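Local coordinates for nicotinate phosphoribosyltransferase (Saccharomyces cerevisiae, PDB 1VLP), which catalyses the ATP-dependent transfer of a phosphoribosyl group to nicotinate, forming nicotinate ribonucleotide in the first step of NAD synthesis from nicotinic acid, at residues F294-P297 against Y298-A301; P312-Y315 against T316-I319; D266-I269 against N270-A274. One frame throughout, in Å; residues are numbered along the deposited sequence.

Contact 1: F294-P297 against Y298-A301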
# COMPACT_ATOMS: atom_id res chain seq x y z
N PHE A 294 -2.59 -22.49 -7.08
CA PHE A 294 -2.13 -21.63 -8.19
C PHE A 294 -1.81 -22.42 -9.46
O PHE A 294 -0.63 -22.74 -9.76
CB PHE A 294 -0.93 -20.79 -7.75
CG PHE A 294 -0.70 -19.53 -8.56
CD1 PHE A 294 -1.77 -18.65 -8.87
CD2 PHE A 294 0.58 -19.14 -8.89
CE1 PHE A 294 -1.59 -17.46 -9.53
CE2 PHE A 294 0.76 -17.92 -9.58
CZ PHE A 294 -0.32 -17.08 -9.87
N ARG A 295 -2.88 -22.80 -10.14
CA ARG A 295 -2.83 -23.54 -11.38
C ARG A 295 -3.99 -23.04 -12.25
O ARG A 295 -4.80 -22.22 -11.77
CB ARG A 295 -2.88 -25.03 -11.10
CG ARG A 295 -4.08 -25.47 -10.42
CD ARG A 295 -3.86 -26.91 -9.89
NE ARG A 295 -4.61 -27.15 -8.66
CZ ARG A 295 -4.62 -28.30 -7.98
NH1 ARG A 295 -3.92 -29.35 -8.40
NH2 ARG A 295 -5.35 -28.39 -6.87
N PRO A 296 -4.05 -23.46 -13.52
CA PRO A 296 -5.06 -22.92 -14.43
C PRO A 296 -6.46 -23.12 -13.84
O PRO A 296 -6.71 -24.12 -13.18
CB PRO A 296 -4.80 -23.69 -15.73
CG PRO A 296 -3.37 -24.07 -15.67
CD PRO A 296 -3.18 -24.42 -14.22
N PRO A 297 -7.35 -22.13 -14.00
CA PRO A 297 -7.23 -20.87 -14.77
C PRO A 297 -6.51 -19.71 -14.04
O PRO A 297 -6.07 -18.75 -14.68
CB PRO A 297 -8.70 -20.50 -15.02
CG PRO A 297 -9.41 -20.99 -13.77
CD PRO A 297 -8.66 -22.23 -13.30
N TYR A 298 -6.41 -19.81 -12.72
CA TYR A 298 -5.82 -18.75 -11.85
C TYR A 298 -4.44 -18.30 -12.32
O TYR A 298 -4.20 -17.09 -12.48
CB TYR A 298 -5.74 -19.28 -10.43
CG TYR A 298 -7.07 -19.70 -9.95
CD1 TYR A 298 -8.05 -18.75 -9.65
CD2 TYR A 298 -7.41 -21.04 -9.84
CE1 TYR A 298 -9.32 -19.16 -9.20
CE2 TYR A 298 -8.65 -21.42 -9.43
CZ TYR A 298 -9.60 -20.49 -9.10
OH TYR A 298 -10.84 -20.95 -8.70
N SER A 299 -3.56 -19.28 -12.55
CA SER A 299 -2.17 -18.99 -12.92
C SER A 299 -2.05 -18.40 -14.32
O SER A 299 -1.05 -17.82 -14.65
CB SER A 299 -1.28 -20.25 -12.81
OG SER A 299 -1.85 -21.37 -13.42
N ASP A 300 -3.07 -18.62 -15.16
CA ASP A 300 -3.15 -17.95 -16.45
C ASP A 300 -3.71 -16.51 -16.39
O ASP A 300 -3.21 -15.63 -17.11
CB ASP A 300 -3.93 -18.83 -17.41
CG ASP A 300 -3.22 -20.14 -17.67
OD1 ASP A 300 -1.96 -20.14 -17.75
OD2 ASP A 300 -3.93 -21.16 -17.76
N ALA A 301 -4.67 -16.27 -15.49
CA ALA A 301 -5.32 -14.96 -15.36
C ALA A 301 -4.41 -13.88 -14.76
O ALA A 301 -4.23 -12.77 -15.33
CB ALA A 301 -6.59 -15.10 -14.50
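Pro297 and Tyr298 run alongside each other where the chain turns from a loop into helix 298-301. A cis peptide bond before Pro297 is part of this bend. Pro297 CD rests 3.9 Å from Tyr298 CD2, while its CG lies over a face of the tyrosine ring. A rigid proline suits this place, because residues at the start of a helix need no amide hydrogen for its bonding, and its carbonyl is put to work at once: Pro297 O takes Ala301 N at 3.0 Å and, more weakly, Asp300 N. Arg295 O meets the tyrosine ring at its edge, 3.5 Å from CD2, and accepts a weak bond from Ser299 N at 3.3 Å. Small Ser299 can tuck beneath the preceding loop. With chi1 at 48°, its OG is flanked by its own N and C and presses on the Arg295-Pro296 peptide, 3.0 Å from Arg295 C. Its CA makes a CH-pi contact over one face of Phe294, 4.1 Å from the ring centroid. Tyrosine is long enough to carry its OH to helix 260-272, where it bonds to Asp266 and Lys262, and the Tyr298 ring packs on Met265 and Ile269 of that helix, while Phe294 meets Phe290 at the end of helix 287-291 and Ser299 touches Leu327 just past helix 312-326.

Contact 2: P312-Y315 against T316-I319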
# COMPACT_ATOMS: atom_id res chain seq x y z
N PRO A 312 14.00 -12.06 -1.06
CA PRO A 312 13.54 -11.92 -2.45
C PRO A 312 14.19 -12.89 -3.45
O PRO A 312 13.51 -13.32 -4.39
CB PRO A 312 13.90 -10.47 -2.80
CG PRO A 312 13.91 -9.77 -1.44
CD PRO A 312 14.54 -10.78 -0.54
N VAL A 313 15.45 -13.25 -3.23
CA VAL A 313 16.14 -14.19 -4.13
C VAL A 313 15.58 -15.59 -3.97
O VAL A 313 15.24 -16.23 -4.96
CB VAL A 313 17.63 -14.15 -3.93
CG1 VAL A 313 18.33 -15.18 -4.82
CG2 VAL A 313 18.12 -12.70 -4.23
N GLU A 314 15.39 -16.00 -2.72
CA GLU A 314 14.78 -17.29 -2.44
C GLU A 314 13.35 -17.36 -2.99
O GLU A 314 13.00 -18.36 -3.61
CB GLU A 314 14.88 -17.65 -0.94
CG GLU A 314 16.31 -18.05 -0.50
CD GLU A 314 16.94 -19.16 -1.37
OE1 GLU A 314 16.33 -20.26 -1.53
OE2 GLU A 314 18.04 -18.94 -1.92
N TYR A 315 12.57 -16.30 -2.78
CA TYR A 315 11.24 -16.18 -3.39
C TYR A 315 11.27 -16.36 -4.90
O TYR A 315 10.48 -17.09 -5.48
CB TYR A 315 10.61 -14.84 -3.04
CG TYR A 315 9.18 -14.73 -3.49
CD1 TYR A 315 8.16 -15.29 -2.74
CD2 TYR A 315 8.85 -14.05 -4.64
CE1 TYR A 315 6.84 -15.14 -3.13
CE2 TYR A 315 7.55 -13.89 -5.04
CZ TYR A 315 6.55 -14.43 -4.28
OH TYR A 315 5.23 -14.31 -4.71
N THR A 316 12.21 -15.70 -5.54
CA THR A 316 12.30 -15.72 -7.00
C THR A 316 12.53 -17.15 -7.52
O THR A 316 11.90 -17.60 -8.48
CB THR A 316 13.45 -14.76 -7.44
OG1 THR A 316 13.16 -13.41 -7.00
CG2 THR A 316 13.68 -14.75 -9.01
N LYS A 317 13.42 -17.87 -6.86
CA LYS A 317 13.72 -19.24 -7.23
C LYS A 317 12.48 -20.10 -7.10
O LYS A 317 12.21 -20.90 -7.99
CB LYS A 317 14.88 -19.77 -6.40
CG LYS A 317 16.22 -19.10 -6.78
CD LYS A 317 17.45 -19.88 -6.27
CE LYS A 317 17.52 -20.00 -4.82
NZ LYS A 317 18.89 -20.55 -4.40
N LYS A 318 11.76 -19.92 -5.99
CA LYS A 318 10.59 -20.75 -5.66
C LYS A 318 9.50 -20.56 -6.71
O LYS A 318 8.88 -21.54 -7.20
CB LYS A 318 10.08 -20.41 -4.26
CG LYS A 318 8.82 -21.17 -3.84
CD LYS A 318 8.36 -20.80 -2.41
CE LYS A 318 8.93 -21.77 -1.40
NZ LYS A 318 8.58 -21.29 -0.06
N ILE A 319 9.22 -19.30 -7.02
CA ILE A 319 8.20 -18.92 -8.01
C ILE A 319 8.56 -19.36 -9.43
O ILE A 319 7.70 -19.86 -10.17
CB ILE A 319 7.95 -17.37 -7.98
CG1 ILE A 319 7.24 -16.99 -6.69
CG2 ILE A 319 7.16 -16.92 -9.16
CD1 ILE A 319 5.90 -17.70 -6.46
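Thr316 grips Pro312 O with both its hydroxyl and its amide. OG1 donates at 2.6 Å and N at 2.9 Å, and the two donors reach the oxygen from opposite faces of the carbonyl plane, each tilted by about 30°. Threonine can do this inside a helix because OG1 lies anti to its own carbonyl carbon (chi1 -60°), turned back to the preceding turn. The hydroxyl also bonds to Tyr338 OH, on strand 335-338. Pro312 fits the first turn of helix 312-326, where an amide hydrogen is not needed, and its ring packs on Gln307, Tyr338 and Tyr350. Beyond it run the regular bonds of the helix, from Lys317 N to Val313 O, Lys318 N to Glu314 O and Ile319 N to Tyr315 O. On the outer surface Glu314 and Lys317 lie alongside each other and join in a salt bridge, OE2 to NZ 3.1 Å; as a hydrogen bond it is weak. Inward, Tyr315 carries its ring over toward Ile319, whose CG1 comes down on one face, 3.8 Å from the centroid and 3.5 Å from CE2, a CH-pi contact made by a branched aliphatic chain crossing the ring obliquely. Tyr315 OH bonds to Thr282 OG1, and Tyr315 and Ile319 both pack on Val305 of strand 304-307. The helix is the crossover of the beta-alpha-beta unit formed by strands 304-307 and 335-338. Its chemistry is sorted by side: Glu314 and Lys317 pair along the helix and Lys318 with Asp288, whereas the buried face is apolar and aromatic, and its two hydroxyls each have a partner beyond the helix. An acid so near the amino-terminal end of a helix would probably also be steadied by the helix dipole.

Contact 3: D266-I269 against N270-A274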
# COMPACT_ATOMS: atom_id res chain seq x y z
N ASP A 266 -11.03 -16.27 -6.49
CA ASP A 266 -12.31 -16.37 -7.16
C ASP A 266 -13.07 -15.09 -7.07
O ASP A 266 -13.65 -14.61 -8.07
CB ASP A 266 -13.14 -17.48 -6.55
CG ASP A 266 -12.76 -18.83 -7.06
OD1 ASP A 266 -12.35 -18.95 -8.22
OD2 ASP A 266 -12.96 -19.81 -6.32
N CYS A 267 -13.17 -14.55 -5.87
CA CYS A 267 -13.94 -13.38 -5.69
C CYS A 267 -13.35 -12.21 -6.46
O CYS A 267 -14.07 -11.41 -7.05
CB CYS A 267 -13.99 -12.99 -4.22
SG CYS A 267 -15.19 -13.83 -3.27
N TRP A 268 -12.02 -12.11 -6.44
CA TRP A 268 -11.35 -11.00 -7.11
C TRP A 268 -11.65 -11.11 -8.61
O TRP A 268 -12.04 -10.14 -9.24
CB TRP A 268 -9.84 -11.05 -6.83
CG TRP A 268 -9.07 -9.80 -7.22
CD1 TRP A 268 -8.28 -9.62 -8.30
CD2 TRP A 268 -8.98 -8.58 -6.46
NE1 TRP A 268 -7.69 -8.38 -8.27
CE2 TRP A 268 -8.13 -7.71 -7.17
CE3 TRP A 268 -9.56 -8.13 -5.26
CZ2 TRP A 268 -7.81 -6.43 -6.71
CZ3 TRP A 268 -9.25 -6.84 -4.81
CH2 TRP A 268 -8.39 -6.02 -5.54
N ILE A 269 -11.52 -12.31 -9.15
CA ILE A 269 -11.67 -12.54 -10.59
C ILE A 269 -13.12 -12.32 -11.03
O ILE A 269 -13.38 -11.72 -12.07
CB ILE A 269 -11.20 -13.96 -10.97
CG1 ILE A 269 -9.68 -14.01 -10.98
CG2 ILE A 269 -11.66 -14.36 -12.38
CD1 ILE A 269 -9.11 -15.41 -10.95
N ASN A 270 -14.06 -12.83 -10.24
CA ASN A 270 -15.47 -12.66 -10.50
C ASN A 270 -15.86 -11.17 -10.45
O ASN A 270 -16.75 -10.75 -11.20
CB ASN A 270 -16.32 -13.57 -9.59
CG ASN A 270 -16.11 -15.08 -9.88
OD1 ASN A 270 -15.70 -15.50 -10.98
ND2 ASN A 270 -16.39 -15.90 -8.89
N THR A 271 -15.16 -10.36 -9.66
CA THR A 271 -15.42 -8.92 -9.59
C THR A 271 -14.87 -8.07 -10.76
O THR A 271 -15.57 -7.21 -11.30
CB THR A 271 -14.90 -8.33 -8.27
OG1 THR A 271 -15.48 -9.09 -7.20
CG2 THR A 271 -15.24 -6.84 -8.12
N PHE A 272 -13.63 -8.30 -11.14
CA PHE A 272 -12.98 -7.44 -12.11
C PHE A 272 -12.77 -8.07 -13.47
O PHE A 272 -12.41 -7.37 -14.43
CB PHE A 272 -11.63 -7.03 -11.55
CG PHE A 272 -11.75 -6.20 -10.28
CD1 PHE A 272 -12.56 -5.06 -10.25
CD2 PHE A 272 -11.08 -6.58 -9.12
CE1 PHE A 272 -12.65 -4.29 -9.07
CE2 PHE A 272 -11.19 -5.84 -7.94
CZ PHE A 272 -11.97 -4.68 -7.93
N GLY A 273 -12.92 -9.38 -13.55
CA GLY A 273 -12.65 -10.10 -14.78
C GLY A 273 -11.27 -10.72 -14.72
O GLY A 273 -10.32 -10.11 -14.19
N ALA A 274 -11.17 -11.94 -15.26
CA ALA A 274 -9.91 -12.70 -15.24
C ALA A 274 -8.78 -11.90 -15.84
O ALA A 274 -7.68 -11.86 -15.30
CB ALA A 274 -10.06 -14.00 -15.98
O HOH W 1 -12.99 -17.47 -10.76
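At the carboxyl-terminal end of helix 260-272, Phe272 drives its edge into the face of Trp268 one turn earlier, an edge-to-face pair with centroids 4.8 Å apart and planes at 74°. Phe272 CE2 stands over the six-membered ring of the indole, nearest to Trp268 CZ2 at 3.6 Å. With chi1 at -167°, Trp268 CG stands beside the carbonyl carbon and the indole projects out from the side of the helix, where Phe272 can reach its face. Thr271 adds to the cluster by laying CG2 over the centre of a Phe272 face, while its OG1 and N reach Cys267 O from opposite faces of the carbonyl plane, at 2.7 and 3.0 Å. The helix belongs to the alpha/beta (TIM-type) barrel domain of type II phosphoribosyltransferases. Trp268 and Phe272 pack on helix 26-38, and the side chain of Trp268 lies about 7 Å from those of Tyr27 and Thr241, which probably bind nicotinate, judging from relatives. An alanine in place of Trp268 would probably open a gap toward helix 26-38 and leave the Phe272 edge without its aromatic face, the ring freer to turn. On the more open side, a water donates to Asp266 OD1 at 3.0 Å and weakly to Asn270 OD1; the carboxylate's main partner is Tyr298 OH. Short polar chains suit this edge, where they can share a water across one turn. Gly273 ends the helix at a positive phi of 98°, where a CB would collide with Phe272 O, so glycine is needed here. Its N still donates to Ile269 O at 2.8 Å, after which the chain swings so that Ala274 sets CB 4.0 Å from Ile269 CG2.

Overall arrangement
Each contact is local, joining residues three to five apart, so no long loop is closed, and the three follow in series without nesting or crossing. Contact 3 comes first and finishes helix 260-272; the chain then passes strand 279-281 and helix 287-291 before contact 1 turns it into helix 298-301. Contact 2 lies at the start of helix 312-326, which joins the parallel strands 304-307 and 335-338. Contacts 3 and 1 touch directly, through a probable hydrogen bond from Tyr298 to Asp266 and packing of Ala301 on Ala274, so the two helices are tied together. Contact 2 touches neither: its nearest atoms are about 6 Å from contact 1 and about 15 Å from contact 3.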